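Local structure of exoglucanase A (Cellulomonas fimi, 7CBD) at residues 127-132 with 182-187; 139-144 with 186-191; 71-76 with 135-140; 8-13 with 88-93; 173-178 with 216-221. The protein hydrolyses, through the family 6 catalytic domain present here, beta-1,4-glucosidic linkages of cellulose with inversion of anomeric configuration, releasing cellobiose. All blocks are in the same frame, centred on the assembly; numbering follows the deposited sequence. Where two conformers were deposited one is given.

In the fold
All five contacts lie in the family 6 catalytic domain. Contacts 2 and 4 sit in the main sheet, about 6 Å apart between centres, and meet where strands 87-93 and 141-146 pair. Contacts 1 and 3 lie about 8 and 12 Å from contact 2, between centres: contact 1 uses helix 114-132, contact 3 helix 69-83, and each shares two residues with contact 2. Contact 5, about 25 Å from contact 3 between centres, joins helix 161-182 to the end region of helix 202-218. Along the chain, strand 87-93, helix 114-132, strand 141-146, helix 161-182 and strand 187-192 follow in turn, so the contacts sample successive beta-alpha units of one barrel wall.

Contact 1: 127-132 with 182-187; sequences PIADLL and HAIPNV
Ile184 meets the last turn of helix 114-132 through its two branches, which touch apolar side chains and backbone oxygens. Its CG1 stands beside the backbone N and anti to the carbonyl carbon (chi1 -49°), and the extended second torsion (175°) carries CD1 toward the helix. Ile184 CD1 lies 3.9 Å from Leu132 CB and 4.2 Å from Ala129 CB, which places it against two residues one turn apart. Leu132 makes a second apolar contact, its CD1 reaching Val187 CG2 at 4.2 Å, with the two side chains crossing at about a right angle.

Carbon also packs against backbone oxygen. CD1 of Ile184 comes within 3.6 Å of Ala129 O, while its other branch, CG2, rests 3.8 Å from Leu132 O. An alanine at Ile184 would lack CG1, CD1 and CG2, and their loss would probably open a gap beside Ala129 and Leu132, leaving the contact of Val187 with Leu132 in place.

The polar part is mediated by solvent, since no direct hydrogen bond crosses. A water donates to Leu132 O at 2.7 Å and accepts a weak bond from Asn186 ND2 at 3.4 Å; that amide has its stronger partner in Ile140 O.

Within 182-187, the bond from Val187 N to Ile184 O, 3.0 Å, closes a type I beta turn that holds Ile184 and Val187 together facing the helix. Leu181 touches both Leu132 and Val187 from helix 161-182. This is the helix-to-strand turn of a beta-alpha unit packed against the preceding helix, as expected in the distorted beta/alpha barrel of family 6 glycoside hydrolases.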
# COMPACT_ATOMS: atom_id res chain seq x y z
N PRO A 127 -5.54 4.89 -22.15
CA PRO A 127 -6.86 5.40 -21.76
C PRO A 127 -6.87 6.07 -20.40
O PRO A 127 -7.63 7.02 -20.19
CB PRO A 127 -7.77 4.16 -21.80
CG PRO A 127 -7.03 3.16 -22.62
CD PRO A 127 -5.57 3.44 -22.43
N ILE A 128 -6.06 5.60 -19.46
CA ILE A 128 -5.97 6.28 -18.17
C ILE A 128 -5.41 7.69 -18.35
O ILE A 128 -5.99 8.67 -17.87
CB ILE A 128 -5.15 5.45 -17.17
CG1 ILE A 128 -5.93 4.19 -16.76
CG2 ILE A 128 -4.80 6.29 -15.96
CD1 ILE A 128 -5.10 3.20 -15.99
N ALA A 129 -4.30 7.81 -19.08
CA ALA A 129 -3.70 9.12 -19.32
C ALA A 129 -4.65 10.03 -20.09
O ALA A 129 -4.71 11.24 -19.83
CB ALA A 129 -2.38 8.96 -20.07
N ASP A 130 -5.39 9.48 -21.04
CA ASP A 130 -6.34 10.28 -21.81
C ASP A 130 -7.41 10.88 -20.91
O ASP A 130 -7.83 12.03 -21.11
CB ASP A 130 -6.98 9.41 -22.89
CG ASP A 130 -7.81 10.20 -23.88
OD1 ASP A 130 -7.58 11.42 -24.00
OD2 ASP A 130 -8.68 9.60 -24.53
N LEU A 131 -7.86 10.13 -19.91
CA LEU A 131 -8.82 10.68 -18.97
C LEU A 131 -8.17 11.70 -18.05
O LEU A 131 -8.71 12.79 -17.84
CB LEU A 131 -9.45 9.55 -18.15
CG LEU A 131 -10.74 8.95 -18.71
CD1 LEU A 131 -11.10 7.65 -18.00
CD2 LEU A 131 -11.88 9.96 -18.61
N LEU A 132 -6.99 11.38 -17.52
CA LEU A 132 -6.34 12.27 -16.56
C LEU A 132 -5.96 13.60 -17.18
O LEU A 132 -5.93 14.62 -16.48
CB LEU A 132 -5.09 11.61 -16.00
CG LEU A 132 -5.30 10.37 -15.12
CD1 LEU A 132 -3.97 9.81 -14.68
CD2 LEU A 132 -6.18 10.71 -13.92
N HIS A 182 3.79 11.77 -16.24
CA HIS A 182 4.51 12.99 -15.89
C HIS A 182 4.24 14.12 -16.88
O HIS A 182 4.36 15.30 -16.52
CB HIS A 182 6.01 12.74 -15.76
CG HIS A 182 6.78 13.98 -15.51
ND1 HIS A 182 6.64 14.72 -14.36
CD2 HIS A 182 7.65 14.67 -16.30
CE1 HIS A 182 7.42 15.79 -14.43
NE2 HIS A 182 8.03 15.78 -15.59
N ALA A 183 3.87 13.80 -18.12
CA ALA A 183 3.51 14.84 -19.08
C ALA A 183 2.25 15.61 -18.69
O ALA A 183 1.99 16.67 -19.27
CB ALA A 183 3.35 14.23 -20.48
N ILE A 184 1.48 15.11 -17.73
CA ILE A 184 0.25 15.75 -17.28
C ILE A 184 0.58 16.55 -16.02
O ILE A 184 0.97 15.94 -15.01
CB ILE A 184 -0.84 14.70 -17.02
CG1 ILE A 184 -0.94 13.75 -18.22
CG2 ILE A 184 -2.19 15.38 -16.70
CD1 ILE A 184 -1.88 12.59 -18.03
N PRO A 185 0.49 17.88 -16.04
CA PRO A 185 1.11 18.67 -14.97
C PRO A 185 0.49 18.49 -13.60
O PRO A 185 1.16 18.78 -12.60
CB PRO A 185 0.96 20.12 -15.46
CG PRO A 185 -0.17 20.06 -16.42
CD PRO A 185 -0.05 18.74 -17.11
N ASN A 186 -0.77 18.07 -13.51
CA ASN A 186 -1.41 17.86 -12.23
C ASN A 186 -1.35 16.41 -11.76
O ASN A 186 -2.04 16.05 -10.80
CB ASN A 186 -2.86 18.38 -12.24
CG ASN A 186 -3.69 17.78 -13.36
OD1 ASN A 186 -3.17 17.43 -14.43
ND2 ASN A 186 -4.99 17.66 -13.13
N VAL A 187 -0.53 15.58 -12.40
CA VAL A 187 -0.29 14.21 -11.96
C VAL A 187 1.07 14.16 -11.27
O VAL A 187 2.05 14.72 -11.77
CB VAL A 187 -0.36 13.21 -13.12
CG1 VAL A 187 -0.03 11.79 -12.64
CG2 VAL A 187 -1.74 13.23 -13.75
O HOH W 1 -6.40 17.27 -16.22

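Contact 2: 139-144 with 186-191; sequences SIRIAA and NVYNYI
Arg141 and Tyr188 meet diagonally across adjacent parallel strands, 141-146 and 187-192, which belong to the beta/alpha barrel wall and are connected through helix 161-182 as a beta-alpha-beta crossover. Over 141-144 and 187-191 the strand directions differ by 17°. Tyr188 CE2 is 4.1 Å from Arg141 CB; the side chains cross at a slant, with ring and guanidinium planes inclined by 53°, so the groups do not stack. Their polar ends go to the N-terminal segment: Arg141 NH1 bonds Pro9 O, and Tyr188 OH bonds Val6 N.

The face bearing Ile142, Ala144, Val187 and Asn189 is mostly apolar. Val187 splits its branches here, CG2 lying 4.2 Å from Ile142 CD1 and CG1 4.2 Å from Ala144 CB. Asn189 OD1 approaches the same Ala144 CB at 3.9 Å, while its ND2 bonds Ser225 O. On the other face Ala143 CB touches Tyr190 CE2.

Backbone bonds alternate in parallel fashion: Ile142 N to Asn186 O, Tyr188 N to Ile142 O at 2.8 Å, Ala144 N to Tyr188 O, and Tyr190 N to Ala144 O. Asn186 extends this series with its side chain. Its CG lies between the backbone N and carbonyl carbon, and Asn186 ND2 donates to Ile140 O at 2.9 Å, nearly straight (164° at the hydrogen).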
# COMPACT_ATOMS: atom_id res chain seq x y z
N SER A 139 -8.59 21.05 -12.23
CA SER A 139 -8.83 21.60 -10.90
C SER A 139 -8.51 20.63 -9.77
O SER A 139 -8.67 21.00 -8.60
CB SER A 139 -10.29 22.05 -10.79
OG SER A 139 -11.16 20.96 -11.04
N ILE A 140 -8.08 19.41 -10.08
CA ILE A 140 -7.68 18.46 -9.05
C ILE A 140 -6.23 18.04 -9.28
O ILE A 140 -5.65 18.31 -10.34
CB ILE A 140 -8.61 17.23 -8.97
CG1 ILE A 140 -8.49 16.37 -10.23
CG2 ILE A 140 -10.06 17.66 -8.69
CD1 ILE A 140 -9.25 15.07 -10.13
N ARG A 141 -5.65 17.41 -8.27
CA ARG A 141 -4.34 16.79 -8.37
C ARG A 141 -4.52 15.29 -8.27
O ARG A 141 -5.39 14.82 -7.53
CB ARG A 141 -3.43 17.29 -7.24
CG ARG A 141 -3.21 18.79 -7.25
CD ARG A 141 -2.50 19.26 -6.00
NE ARG A 141 -2.23 20.69 -6.07
CZ ARG A 141 -1.74 21.43 -5.09
NH1 ARG A 141 -1.47 20.89 -3.90
NH2 ARG A 141 -1.52 22.72 -5.29
N ILE A 142 -3.72 14.54 -9.01
CA ILE A 142 -3.77 13.08 -8.98
C ILE A 142 -2.42 12.59 -8.47
O ILE A 142 -1.38 12.90 -9.06
CB ILE A 142 -4.11 12.49 -10.36
CG1 ILE A 142 -5.46 13.03 -10.86
CG2 ILE A 142 -4.09 10.96 -10.28
CD1 ILE A 142 -5.36 14.17 -11.84
N ALA A 143 -2.44 11.85 -7.37
CA ALA A 143 -1.25 11.17 -6.88
C ALA A 143 -1.34 9.74 -7.38
O ALA A 143 -2.18 8.97 -6.92
CB ALA A 143 -1.16 11.22 -5.36
N ALA A 144 -0.50 9.40 -8.34
CA ALA A 144 -0.51 8.09 -8.97
C ALA A 144 0.53 7.22 -8.27
O ALA A 144 1.74 7.50 -8.36
CB ALA A 144 -0.20 8.23 -10.45
N ASN A 186 -0.77 18.07 -13.51
CA ASN A 186 -1.41 17.86 -12.23
C ASN A 186 -1.35 16.41 -11.76
O ASN A 186 -2.04 16.05 -10.80
CB ASN A 186 -2.86 18.38 -12.24
CG ASN A 186 -3.69 17.78 -13.36
OD1 ASN A 186 -3.17 17.43 -14.43
ND2 ASN A 186 -4.99 17.66 -13.13
N VAL A 187 -0.53 15.58 -12.40
CA VAL A 187 -0.29 14.21 -11.96
C VAL A 187 1.07 14.16 -11.27
O VAL A 187 2.05 14.72 -11.77
CB VAL A 187 -0.36 13.21 -13.12
CG1 VAL A 187 -0.03 11.79 -12.64
CG2 VAL A 187 -1.74 13.23 -13.75
N TYR A 188 1.10 13.49 -10.11
CA TYR A 188 2.28 13.37 -9.25
C TYR A 188 2.56 11.88 -9.10
O TYR A 188 1.70 11.14 -8.61
CB TYR A 188 1.99 14.02 -7.89
CG TYR A 188 1.77 15.51 -8.04
CD1 TYR A 188 2.80 16.41 -7.79
CD2 TYR A 188 0.55 16.03 -8.49
CE1 TYR A 188 2.63 17.78 -7.97
CE2 TYR A 188 0.36 17.40 -8.68
CZ TYR A 188 1.41 18.27 -8.42
OH TYR A 188 1.26 19.63 -8.60
N ASN A 189 3.73 11.45 -9.53
CA ASN A 189 4.05 10.03 -9.62
C ASN A 189 4.83 9.59 -8.38
O ASN A 189 5.93 10.09 -8.12
CB ASN A 189 4.90 9.75 -10.86
CG ASN A 189 4.12 9.94 -12.13
OD1 ASN A 189 2.92 9.72 -12.17
ND2 ASN A 189 4.81 10.36 -13.18
N TYR A 190 4.26 8.64 -7.64
CA TYR A 190 4.89 8.06 -6.46
C TYR A 190 5.23 6.61 -6.78
O TYR A 190 4.33 5.77 -6.90
CB TYR A 190 3.98 8.18 -5.25
CG TYR A 190 3.92 9.59 -4.69
CD1 TYR A 190 4.79 9.99 -3.68
CD2 TYR A 190 3.01 10.52 -5.19
CE1 TYR A 190 4.75 11.29 -3.17
CE2 TYR A 190 2.97 11.83 -4.69
CZ TYR A 190 3.84 12.19 -3.68
OH TYR A 190 3.80 13.47 -3.17
N ILE A 191 6.52 6.33 -6.93
CA ILE A 191 6.98 4.99 -7.25
C ILE A 191 6.90 4.11 -6.00
O ILE A 191 7.32 4.52 -4.91
CB ILE A 191 8.41 5.04 -7.82
CG1 ILE A 191 8.40 5.52 -9.28
CG2 ILE A 191 9.13 3.70 -7.67
CD1 ILE A 191 8.04 4.44 -10.28

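Contact 3: 71-76 with 135-140; sequences FHLDNA and PEYESI
Tyr137 takes Leu73 over one ring face and Asp74 at its edge. Leu73 CB stands 3.6 Å from the Tyr137 ring centroid, 18° off the normal, which meets the geometry of a CH-pi contact; Leu73 CD1 lies beyond it, near CE1. Tyr137 OH donates to Asp74 OD1 at 2.7 Å, reaching the carboxylate from above its plane (42° out). Ile140 supplies the other apolar contact: its CG1 sits between the backbone N and carbonyl carbon (chi1 67°), and Ile140 CD1 at the end of that branch packs 3.8 Å from Ala76 CB and 4.0 Å from Leu73 CD2.

Further out, Glu136 CB of the preceding residue lies over the centre of the opposite Tyr137 face, so carbons flank the ring on both faces. Water donates to Asp74 OD1 at 2.9 Å and to Glu136 OE1 at 2.7 Å, joining two like charges; Lys70 NZ forms a salt bridge with Asp74 OD2 and probably eases their repulsion. The type I turn from Tyr137 to Ile140 presents both residues to the helix.

The turn connects helix 114-132 to strand 141-146 and packs against helix 69-83, whose Leu73 and Ala76 also touch Phe89 and Leu87, respectively, of the neighbouring strand 87-93.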
# COMPACT_ATOMS: atom_id res chain seq x y z
N PHE A 71 -16.03 8.25 -13.32
CA PHE A 71 -16.88 8.45 -12.15
C PHE A 71 -16.09 9.08 -11.00
O PHE A 71 -16.51 10.09 -10.43
CB PHE A 71 -17.47 7.09 -11.75
CG PHE A 71 -18.14 7.05 -10.40
CD1 PHE A 71 -19.42 7.55 -10.23
CD2 PHE A 71 -17.51 6.46 -9.32
CE1 PHE A 71 -20.06 7.48 -8.99
CE2 PHE A 71 -18.13 6.38 -8.08
CZ PHE A 71 -19.41 6.90 -7.92
N HIS A 72 -14.92 8.52 -10.69
CA HIS A 72 -14.13 9.02 -9.57
C HIS A 72 -13.54 10.40 -9.86
O HIS A 72 -13.51 11.26 -8.97
CB HIS A 72 -13.03 8.02 -9.22
CG HIS A 72 -13.56 6.74 -8.69
ND1 HIS A 72 -14.19 6.64 -7.47
CD2 HIS A 72 -13.61 5.50 -9.24
CE1 HIS A 72 -14.58 5.39 -7.28
NE2 HIS A 72 -14.24 4.68 -8.34
N LEU A 73 -13.05 10.63 -11.08
CA LEU A 73 -12.51 11.94 -11.41
C LEU A 73 -13.58 13.03 -11.31
O LEU A 73 -13.33 14.11 -10.76
CB LEU A 73 -11.87 11.91 -12.79
CG LEU A 73 -10.64 11.02 -12.90
CD1 LEU A 73 -10.30 10.79 -14.36
CD2 LEU A 73 -9.47 11.66 -12.18
N ASP A 74 -14.78 12.75 -11.82
CA ASP A 74 -15.88 13.69 -11.69
C ASP A 74 -16.25 13.93 -10.23
O ASP A 74 -16.49 15.07 -9.81
CB ASP A 74 -17.11 13.17 -12.45
CG ASP A 74 -16.92 13.18 -13.95
OD1 ASP A 74 -16.04 13.90 -14.48
OD2 ASP A 74 -17.70 12.45 -14.62
N ASN A 75 -16.30 12.85 -9.43
CA ASN A 75 -16.56 13.02 -8.00
C ASN A 75 -15.49 13.87 -7.35
O ASN A 75 -15.78 14.71 -6.49
CB ASN A 75 -16.58 11.67 -7.29
CG ASN A 75 -17.71 10.78 -7.74
OD1 ASN A 75 -18.69 11.23 -8.33
ND2 ASN A 75 -17.58 9.48 -7.45
N ALA A 76 -14.23 13.64 -7.73
CA ALA A 76 -13.13 14.40 -7.15
C ALA A 76 -13.24 15.88 -7.46
O ALA A 76 -12.97 16.72 -6.59
CB ALA A 76 -11.78 13.83 -7.62
N PRO A 135 -9.07 18.47 -19.82
CA PRO A 135 -9.13 19.78 -19.13
C PRO A 135 -10.17 19.84 -18.02
O PRO A 135 -10.06 20.69 -17.14
CB PRO A 135 -9.46 20.76 -20.26
CG PRO A 135 -8.96 20.11 -21.49
CD PRO A 135 -9.14 18.63 -21.29
N GLU A 136 -11.17 18.95 -18.05
CA GLU A 136 -12.15 18.88 -16.98
C GLU A 136 -11.52 18.62 -15.61
O GLU A 136 -12.12 18.95 -14.59
CB GLU A 136 -13.15 17.76 -17.29
CG GLU A 136 -14.22 17.56 -16.24
CD GLU A 136 -15.10 18.78 -16.07
OE1 GLU A 136 -15.57 19.03 -14.94
OE2 GLU A 136 -15.31 19.51 -17.06
N TYR A 137 -10.32 18.04 -15.57
CA TYR A 137 -9.71 17.62 -14.31
C TYR A 137 -8.53 18.49 -13.91
O TYR A 137 -7.83 18.15 -12.96
CB TYR A 137 -9.36 16.13 -14.36
CG TYR A 137 -10.56 15.33 -14.79
CD1 TYR A 137 -10.51 14.48 -15.88
CD2 TYR A 137 -11.77 15.47 -14.12
CE1 TYR A 137 -11.63 13.78 -16.29
CE2 TYR A 137 -12.89 14.78 -14.51
CZ TYR A 137 -12.82 13.93 -15.59
OH TYR A 137 -13.94 13.24 -15.98
N GLU A 138 -8.33 19.63 -14.57
CA GLU A 138 -7.23 20.51 -14.20
C GLU A 138 -7.38 21.06 -12.78
O GLU A 138 -6.38 21.45 -12.18
CB GLU A 138 -7.08 21.63 -15.23
CG GLU A 138 -6.59 21.12 -16.58
CD GLU A 138 -6.22 22.22 -17.54
OE1 GLU A 138 -6.67 23.37 -17.33
OE2 GLU A 138 -5.50 21.94 -18.51
N SER A 139 -8.59 21.05 -12.23
CA SER A 139 -8.83 21.60 -10.90
C SER A 139 -8.51 20.63 -9.77
O SER A 139 -8.67 21.00 -8.60
CB SER A 139 -10.29 22.05 -10.79
OG SER A 139 -11.16 20.96 -11.04
N ILE A 140 -8.08 19.41 -10.08
CA ILE A 140 -7.68 18.46 -9.05
C ILE A 140 -6.23 18.04 -9.28
O ILE A 140 -5.65 18.31 -10.34
CB ILE A 140 -8.61 17.23 -8.97
CG1 ILE A 140 -8.49 16.37 -10.23
CG2 ILE A 140 -10.06 17.66 -8.69
CD1 ILE A 140 -9.25 15.07 -10.13
O HOH W 2 -16.05 16.71 -13.59

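Contact 4: 8-13 with 88-93; sequences NPYAGA and VFNLVI
Tyr10 and Asn90 reach one another through similar first torsions: in each, CG is anti to the carbonyl carbon and beside the backbone N (chi1 -63° and -69°). Tyr10 OH donates to Asn90 OD1 at 2.7 Å, in the plane of the amide carbonyl and at the edge of the tyrosine ring; ring and amide planes differ by only 23°. Asn90 ND2 is engaged separately, with Gln15 OE1.

Val88 packs across the Tyr10 ring at about a right angle. Its CG1 lies 3.6 Å from Tyr10 CE1, while Val88 CG2 stands 4.0 Å above the Tyr10 ring plane, offset toward the rim.

Strand 87-93 belongs to the beta/alpha barrel sheet and pairs with strand 14-15, which the 8-13 segment precedes. Val88 points toward this segment and Asn90 reaches it with its amide end, whereas the intervening Phe89 points away and packs on helix 69-83.

The segment bends twice, through a type I turn at Asn8-Ala11 and a type II turn at Tyr10-Ala13. Asn8 OD1 accepts from Tyr10 N at 3.0 Å, an Asx turn with the donor above the carbonyl plane. These bends bring Ala13 CB to 4.2 Å from Val88 CG2. Pro9 O makes a tight contact with the same methyl, 3.2 Å from Val88 CG2, and also accepts from Arg141 NH1.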
# COMPACT_ATOMS: atom_id res chain seq x y z
N ASN A 8 4.86 19.08 -3.08
CA ASN A 8 4.07 18.14 -2.29
C ASN A 8 2.60 18.42 -2.56
O ASN A 8 2.04 19.39 -2.01
CB ASN A 8 4.38 18.27 -0.80
CG ASN A 8 3.54 17.32 0.04
OD1 ASN A 8 2.80 16.50 -0.50
ND2 ASN A 8 3.63 17.44 1.35
N PRO A 9 1.94 17.60 -3.39
CA PRO A 9 0.53 17.87 -3.71
C PRO A 9 -0.39 17.76 -2.51
O PRO A 9 -1.50 18.31 -2.55
CB PRO A 9 0.21 16.83 -4.79
CG PRO A 9 1.13 15.68 -4.45
CD PRO A 9 2.41 16.34 -3.98
N TYR A 10 0.04 17.09 -1.44
CA TYR A 10 -0.79 16.92 -0.25
C TYR A 10 -0.78 18.13 0.68
O TYR A 10 -1.68 18.25 1.51
CB TYR A 10 -0.34 15.68 0.54
CG TYR A 10 -0.50 14.38 -0.21
CD1 TYR A 10 -1.66 13.63 -0.10
CD2 TYR A 10 0.53 13.88 -1.00
CE1 TYR A 10 -1.81 12.42 -0.78
CE2 TYR A 10 0.39 12.68 -1.69
CZ TYR A 10 -0.77 11.95 -1.56
OH TYR A 10 -0.88 10.77 -2.25
N ALA A 11 0.22 19.01 0.58
CA ALA A 11 0.34 20.10 1.54
C ALA A 11 -0.85 21.05 1.41
O ALA A 11 -1.11 21.58 0.33
CB ALA A 11 1.66 20.84 1.34
N GLY A 12 -1.56 21.27 2.52
CA GLY A 12 -2.72 22.14 2.50
C GLY A 12 -3.90 21.61 1.72
O GLY A 12 -4.84 22.36 1.46
N ALA A 13 -3.90 20.32 1.37
CA ALA A 13 -4.92 19.75 0.50
C ALA A 13 -5.79 18.77 1.27
O ALA A 13 -5.42 18.26 2.33
CB ALA A 13 -4.26 19.03 -0.68
N VAL A 88 -6.24 16.02 -3.57
CA VAL A 88 -5.46 14.92 -4.14
C VAL A 88 -6.36 13.70 -4.30
O VAL A 88 -6.96 13.22 -3.33
CB VAL A 88 -4.25 14.57 -3.27
CG1 VAL A 88 -3.50 13.37 -3.87
CG2 VAL A 88 -3.32 15.76 -3.11
N PHE A 89 -6.44 13.20 -5.54
CA PHE A 89 -7.10 11.95 -5.86
C PHE A 89 -6.02 10.87 -5.95
O PHE A 89 -5.13 10.96 -6.80
CB PHE A 89 -7.83 12.11 -7.19
CG PHE A 89 -8.34 10.83 -7.78
CD1 PHE A 89 -9.23 10.04 -7.07
CD2 PHE A 89 -7.93 10.40 -9.03
CE1 PHE A 89 -9.71 8.86 -7.60
CE2 PHE A 89 -8.41 9.23 -9.57
CZ PHE A 89 -9.30 8.45 -8.85
N ASN A 90 -6.07 9.89 -5.04
CA ASN A 90 -5.11 8.79 -5.05
C ASN A 90 -5.55 7.72 -6.03
O ASN A 90 -6.65 7.18 -5.91
CB ASN A 90 -4.98 8.19 -3.66
CG ASN A 90 -4.31 9.13 -2.69
OD1 ASN A 90 -3.10 9.32 -2.74
ND2 ASN A 90 -5.09 9.72 -1.79
N LEU A 91 -4.68 7.39 -6.98
CA LEU A 91 -4.96 6.46 -8.06
C LEU A 91 -3.83 5.44 -8.10
O LEU A 91 -2.66 5.82 -8.06
CB LEU A 91 -4.93 7.25 -9.36
CG LEU A 91 -5.82 6.96 -10.58
CD1 LEU A 91 -5.08 7.25 -11.89
CD2 LEU A 91 -6.44 5.60 -10.60
N VAL A 92 -4.16 4.15 -8.19
CA VAL A 92 -3.13 3.11 -8.25
C VAL A 92 -3.04 2.56 -9.67
O VAL A 92 -4.03 2.05 -10.22
CB VAL A 92 -3.36 1.98 -7.24
CG1 VAL A 92 -2.09 1.13 -7.14
CG2 VAL A 92 -3.73 2.55 -5.89
N ILE A 93 -1.84 2.65 -10.23
CA ILE A 93 -1.50 2.09 -11.53
C ILE A 93 -0.92 0.71 -11.25
O ILE A 93 0.11 0.58 -10.58
CB ILE A 93 -0.46 3.00 -12.22
CG1 ILE A 93 -0.95 4.45 -12.28
CG2 ILE A 93 -0.08 2.47 -13.59
CD1 ILE A 93 -2.25 4.63 -13.04

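Contact 5: 173-178 with 216-221; sequences GVKYAL and AKSTTA
The Ser218 carbonyl, the flat group that Lys175 meets, receives the ammonium nitrogen close to its plane: Lys175 NZ is tilted 18° from it, with a C=O...donor angle of 145° and an NZ to Ser218 O distance of 2.8 Å. A second flat group, the Ala216 carbonyl, takes Thr219 OG1 in its plane at 2.7 Å and also accepts from Thr219 N.

The lysine leaves helix 161-182 with CG anti to the backbone N and is extended until its last torsion (61°), which bends NZ toward the oxygen. Its chain runs past Ser218: Lys175 CD is 3.4 Å from Ser218 O. Lys175 CB is 3.8 Å from Ser218 OG, a hydroxyl whose own polar partner is Val215 O. One turn on, Leu178 adds the apolar component, its CD1 lying 3.9 Å from Thr219 CG2. The OG1 bonds, to Ala216 O and with Ser225 OG, would hold the Thr219 side chain in its rotation and keep CG2 against the leucine.

Lys175 NZ also forms a salt bridge with Asp179 OD2 on the same helix, and Asp179 OD1 accepts from Thr220 N. An alanine at Lys175 would remove the ammonium and would probably leave Ser218 O without this donor and Asp179 without its countercharge. The chemistry is consistent with a charge-assisted link: a lysine and an aspartate of helix 161-182 bind successive peptide groups, 218-219 and 219-220.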
# COMPACT_ATOMS: atom_id res chain seq x y z
N GLY A 173 7.58 -0.91 -19.03
CA GLY A 173 6.24 -0.50 -18.66
C GLY A 173 6.23 0.65 -17.67
O GLY A 173 5.44 1.59 -17.81
N VAL A 174 7.10 0.59 -16.67
CA VAL A 174 7.18 1.70 -15.72
C VAL A 174 7.67 2.96 -16.42
O VAL A 174 7.16 4.06 -16.18
CB VAL A 174 8.01 1.34 -14.48
CG1 VAL A 174 8.23 2.58 -13.61
CG2 VAL A 174 7.31 0.26 -13.67
N LYS A 175 8.66 2.84 -17.32
CA LYS A 175 9.09 4.00 -18.11
C LYS A 175 7.91 4.62 -18.86
O LYS A 175 7.73 5.84 -18.86
CB LYS A 175 10.20 3.62 -19.09
CG LYS A 175 10.46 4.70 -20.14
CD LYS A 175 11.53 4.33 -21.15
CE LYS A 175 11.42 5.20 -22.43
NZ LYS A 175 11.59 6.68 -22.21
N TYR A 176 7.10 3.78 -19.50
CA TYR A 176 5.97 4.29 -20.28
C TYR A 176 4.95 4.98 -19.39
O TYR A 176 4.46 6.07 -19.71
CB TYR A 176 5.33 3.15 -21.06
CG TYR A 176 4.34 3.60 -22.11
CD1 TYR A 176 4.78 4.01 -23.37
CD2 TYR A 176 2.98 3.64 -21.84
CE1 TYR A 176 3.87 4.42 -24.33
CE2 TYR A 176 2.07 4.06 -22.79
CZ TYR A 176 2.53 4.45 -24.03
OH TYR A 176 1.62 4.87 -24.99
N ALA A 177 4.61 4.35 -18.26
CA ALA A 177 3.68 4.95 -17.32
C ALA A 177 4.19 6.31 -16.85
O ALA A 177 3.46 7.30 -16.87
CB ALA A 177 3.47 4.01 -16.13
N LEU A 178 5.46 6.36 -16.45
CA LEU A 178 6.04 7.61 -15.98
C LEU A 178 6.06 8.67 -17.07
O LEU A 178 5.73 9.84 -16.82
CB LEU A 178 7.46 7.37 -15.44
CG LEU A 178 7.56 6.58 -14.14
CD1 LEU A 178 9.02 6.32 -13.84
CD2 LEU A 178 6.93 7.33 -12.98
N ALA A 216 14.53 6.09 -13.65
CA ALA A 216 14.38 7.53 -13.82
C ALA A 216 15.15 8.04 -15.04
O ALA A 216 14.61 8.78 -15.88
CB ALA A 216 14.86 8.25 -12.56
N LYS A 217 16.42 7.64 -15.17
CA LYS A 217 17.24 8.13 -16.26
C LYS A 217 16.77 7.64 -17.63
O LYS A 217 17.11 8.25 -18.65
CB LYS A 217 18.71 7.79 -16.01
CG LYS A 217 19.32 8.62 -14.89
CD LYS A 217 20.77 8.27 -14.62
CE LYS A 217 20.90 6.95 -13.90
NZ LYS A 217 22.27 6.76 -13.37
N SER A 218 15.97 6.56 -17.67
CA SER A 218 15.41 6.07 -18.93
C SER A 218 14.19 6.85 -19.39
O SER A 218 13.80 6.72 -20.55
CB SER A 218 15.03 4.59 -18.80
OG SER A 218 13.80 4.43 -18.10
N THR A 219 13.58 7.65 -18.52
CA THR A 219 12.40 8.41 -18.91
C THR A 219 12.81 9.66 -19.69
O THR A 219 13.96 10.10 -19.65
CB THR A 219 11.57 8.80 -17.68
OG1 THR A 219 12.28 9.78 -16.91
CG2 THR A 219 11.24 7.58 -16.81
N THR A 220 11.85 10.25 -20.41
CA THR A 220 12.20 11.44 -21.17
C THR A 220 12.52 12.63 -20.27
O THR A 220 13.36 13.47 -20.63
CB THR A 220 11.12 11.80 -22.19
OG1 THR A 220 9.89 12.06 -21.51
CG2 THR A 220 10.92 10.68 -23.19
N ALA A 221 11.87 12.74 -19.12
CA ALA A 221 12.13 13.86 -18.22
C ALA A 221 13.18 13.56 -17.16
O ALA A 221 13.49 14.43 -16.34
CB ALA A 221 10.83 14.35 -17.57